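Local coordinates for protein ribose-phosphate pyrophosphokinase (Mycobacterium smegmatis, PDB 5MP7) that probably transfers the pyrophosphoryl group of ATP to the 1-hydroxyl of ribose 5-phosphate, with magnesium as cofactor, to make PRPP, at residues 165-170 / 253-258. Numbering follows the deposited sequence.
Sequences EHYADE and DVIIAA
Tyr167 and Glu170 lie over Ile255 and Asp253 of strand 253-258, with the CA atoms of Tyr167 and Ile255 9.7 Å apart and those of Glu170 and Asp253 9.5 Å apart. A type I beta turn runs from Tyr167 to Glu170 and is closed by Glu170 N bonding to Tyr167 O at 3.1 Å. The turn puts Glu170 on the same side as Tyr167, and both CB atoms point toward the strand.

The two buried side chains approach from opposite directions. The delta methyl of Ile255 stands over the centre of one face of the Tyr167 ring, a CH-pi contact. Ile255 reaches the ring through its longer branch: CG1 lies beside the backbone N (chi1 -66°) and chi2 (160°) keeps the chain extended, which carries CD1 to the ring. The phenol oxygen of Tyr167 continues past the methyl to a hydrogen bond with Glu278 on the neighbouring strand 278-282.

Nearer the start of the strand, Glu170 bends at chi2 (-75°) and meets Asp253 at about a right angle. Glu170 OE1 lies 3.6 Å from Asp253 OD2. The same OE1 is hydrogen-bonded to Thr225 on strand 225-230, and Lys252 gives it a weak, long ion pair.

The contact packs segment 165-170 against strand 253-258, an inner strand of the mixed sheet in the PRTase-like C-terminal half. Its apolar part is the methyl on the ring. The two carboxylates are like charges. The hydrogen bond with Thr225 holds Glu170 OE1, and the weak pair with Lys252 may ease the repulsion a little, though the proximity might raise the proton affinity of either acid.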
ATOM      1  N   GLU A 165      -2.616 -65.002 -49.146  1.00 48.42           N
ATOM      2  CA  GLU A 165      -1.396 -65.720 -48.673  1.00 49.56           C
ATOM      3  C   GLU A 165      -1.625 -66.483 -47.333  1.00 48.68           C
ATOM      4  O   GLU A 165      -1.085 -67.567 -47.154  1.00 47.98           O
ATOM      5  CB  GLU A 165      -0.165 -64.794 -48.443  1.00 56.29           C
ATOM      6  CG  GLU A 165       0.449 -63.988 -49.599  1.00 67.08           C
ATOM      7  CD  GLU A 165       1.601 -62.997 -49.174  1.00 74.37           C
ATOM      8  OE1 GLU A 165       2.259 -63.172 -48.099  1.00 60.69           O
ATOM      9  OE2 GLU A 165       1.894 -62.029 -49.943  1.00 74.84           O
ATOM     10  N   HIS A 166      -2.403 -65.931 -46.409  1.00 42.65           N
ATOM     11  CA  HIS A 166      -2.542 -66.541 -45.086  1.00 45.05           C
ATOM     12  C   HIS A 166      -3.840 -67.242 -44.754  1.00 43.08           C
ATOM     13  O   HIS A 166      -3.889 -67.973 -43.788  1.00 42.83           O
ATOM     14  CB  HIS A 166      -2.256 -65.496 -44.029  1.00 48.17           C
ATOM     15  CG  HIS A 166      -0.917 -64.870 -44.177  1.00 50.17           C
ATOM     16  ND1 HIS A 166       0.253 -65.548 -43.920  1.00 55.39           N
ATOM     17  CD2 HIS A 166      -0.557 -63.624 -44.547  1.00 54.66           C
ATOM     18  CE1 HIS A 166       1.282 -64.746 -44.124  1.00 55.41           C
ATOM     19  NE2 HIS A 166       0.817 -63.567 -44.490  1.00 58.87           N
ATOM     20  N   TYR A 167      -4.883 -67.031 -45.536  1.00 45.38           N
ATOM     21  CA  TYR A 167      -6.168 -67.661 -45.264  1.00 45.53           C
ATOM     22  C   TYR A 167      -6.774 -68.349 -46.498  1.00 48.94           C
ATOM     23  O   TYR A 167      -7.976 -68.586 -46.527  1.00 52.75           O
ATOM     24  CB  TYR A 167      -7.137 -66.621 -44.700  1.00 46.83           C
ATOM     25  CG  TYR A 167      -6.673 -66.002 -43.410  1.00 48.44           C
ATOM     26  CD1 TYR A 167      -6.853 -66.656 -42.203  1.00 46.71           C
ATOM     27  CD2 TYR A 167      -6.017 -64.771 -43.399  1.00 49.80           C
ATOM     28  CE1 TYR A 167      -6.391 -66.106 -41.023  1.00 49.14           C
ATOM     29  CE2 TYR A 167      -5.572 -64.197 -42.212  1.00 50.13           C
ATOM     30  CZ  TYR A 167      -5.773 -64.868 -41.023  1.00 51.59           C
ATOM     31  OH  TYR A 167      -5.338 -64.339 -39.820  1.00 56.97           O
ATOM     32  N   ALA A 168      -5.963 -68.709 -47.498  1.00 52.80           N
ATOM     33  CA  ALA A 168      -6.458 -69.474 -48.660  1.00 62.83           C
ATOM     34  C   ALA A 168      -7.128 -70.804 -48.254  1.00 69.38           C
ATOM     35  O   ALA A 168      -8.095 -71.246 -48.867  1.00 65.87           O
ATOM     36  CB  ALA A 168      -5.333 -69.749 -49.647  1.00 67.82           C
ATOM     37  N   ASP A 169      -6.594 -71.430 -47.206  1.00 79.19           N
ATOM     38  CA  ASP A 169      -7.075 -72.733 -46.719  1.00 80.74           C
ATOM     39  C   ASP A 169      -8.482 -72.654 -46.132  1.00 72.16           C
ATOM     40  O   ASP A 169      -9.163 -73.667 -46.037  1.00 71.79           O
ATOM     41  CB  ASP A 169      -6.122 -73.301 -45.637  1.00 91.40           C
ATOM     42  CG  ASP A 169      -4.651 -73.353 -46.084  1.00 99.82           C
ATOM     43  OD1 ASP A 169      -4.390 -73.355 -47.309  1.00106.95           O
ATOM     44  OD2 ASP A 169      -3.768 -73.364 -45.203  1.00 97.37           O
ATOM     45  N   GLU A 170      -8.898 -71.456 -45.722  1.00 63.39           N
ATOM     46  CA  GLU A 170     -10.146 -71.266 -45.010  1.00 59.40           C
ATOM     47  C   GLU A 170     -11.357 -71.207 -45.938  1.00 56.85           C
ATOM     48  O   GLU A 170     -11.221 -70.990 -47.150  1.00 55.42           O
ATOM     49  CB  GLU A 170     -10.066 -69.999 -44.154  1.00 65.90           C
ATOM     50  CG  GLU A 170      -8.974 -70.036 -43.111  1.00 75.57           C
ATOM     51  CD  GLU A 170      -9.337 -70.927 -41.949  1.00 86.19           C
ATOM     52  OE1 GLU A 170      -9.747 -70.354 -40.894  1.00 85.35           O
ATOM     53  OE2 GLU A 170      -9.232 -72.170 -42.126  1.00 87.62           O
ATOM     54  N   ASP A 253     -14.391 -67.791 -37.250  1.00 61.21           N
ATOM     55  CA  ASP A 253     -13.292 -66.824 -37.171  1.00 64.42           C
ATOM     56  C   ASP A 253     -13.763 -65.490 -37.734  1.00 55.90           C
ATOM     57  O   ASP A 253     -14.620 -65.477 -38.634  1.00 53.33           O
ATOM     58  CB  ASP A 253     -12.146 -67.323 -38.067  1.00 74.35           C
ATOM     59  CG  ASP A 253     -10.904 -67.745 -37.300  1.00 89.70           C
ATOM     60  OD1 ASP A 253     -10.776 -67.426 -36.100  1.00107.33           O
ATOM     61  OD2 ASP A 253     -10.016 -68.383 -37.916  1.00 94.27           O
ATOM     62  N   VAL A 254     -13.192 -64.390 -37.246  1.00 45.19           N
ATOM     63  CA  VAL A 254     -13.373 -63.082 -37.866  1.00 42.52           C
ATOM     64  C   VAL A 254     -12.047 -62.358 -38.107  1.00 38.73           C
ATOM     65  O   VAL A 254     -11.282 -62.176 -37.184  1.00 34.59           O
ATOM     66  CB  VAL A 254     -14.268 -62.140 -37.045  1.00 41.77           C
ATOM     67  CG1 VAL A 254     -14.463 -60.829 -37.807  1.00 40.94           C
ATOM     68  CG2 VAL A 254     -15.623 -62.776 -36.812  1.00 43.01           C
ATOM     69  N   ILE A 255     -11.835 -61.900 -39.342  1.00 36.00           N
ATOM     70  CA  ILE A 255     -10.712 -61.090 -39.705  1.00 34.56           C
ATOM     71  C   ILE A 255     -11.200 -59.699 -40.113  1.00 36.00           C
ATOM     72  O   ILE A 255     -12.078 -59.574 -40.952  1.00 34.33           O
ATOM     73  CB  ILE A 255      -9.956 -61.736 -40.836  1.00 36.15           C
ATOM     74  CG1 ILE A 255      -9.342 -63.025 -40.324  1.00 41.04           C
ATOM     75  CG2 ILE A 255      -8.848 -60.819 -41.350  1.00 38.59           C
ATOM     76  CD1 ILE A 255      -8.977 -63.973 -41.441  1.00 48.53           C
ATOM     77  N   ILE A 256     -10.573 -58.665 -39.536  1.00 35.41           N
ATOM     78  CA  ILE A 256     -10.863 -57.273 -39.844  1.00 31.37           C
ATOM     79  C   ILE A 256      -9.797 -56.688 -40.766  1.00 29.87           C
ATOM     80  O   ILE A 256      -8.630 -56.817 -40.515  1.00 27.58           O
ATOM     81  CB  ILE A 256     -10.937 -56.427 -38.592  1.00 30.04           C
ATOM     82  CG1 ILE A 256     -12.012 -57.006 -37.686  1.00 31.81           C
ATOM     83  CG2 ILE A 256     -11.305 -54.997 -38.962  1.00 31.13           C
ATOM     84  CD1 ILE A 256     -12.197 -56.275 -36.377  1.00 31.15           C
ATOM     85  N   ALA A 257     -10.231 -56.094 -41.872  1.00 28.35           N
ATOM     86  CA  ALA A 257      -9.338 -55.465 -42.826  1.00 26.81           C
ATOM     87  C   ALA A 257      -9.872 -54.079 -43.217  1.00 27.20           C
ATOM     88  O   ALA A 257     -11.022 -53.931 -43.553  1.00 31.66           O
ATOM     89  CB  ALA A 257      -9.177 -56.329 -44.034  1.00 26.36           C
ATOM     90  N   ALA A 258      -9.036 -53.069 -43.111  1.00 28.77           N
ATOM     91  CA  ALA A 258      -9.396 -51.705 -43.458  1.00 31.06           C
ATOM     92  C   ALA A 258      -8.179 -50.967 -43.952  1.00 32.63           C
ATOM     93  O   ALA A 258      -7.070 -51.276 -43.547  1.00 33.11           O
ATOM     94  CB  ALA A 258      -9.963 -50.976 -42.255  1.00 30.93           C
TER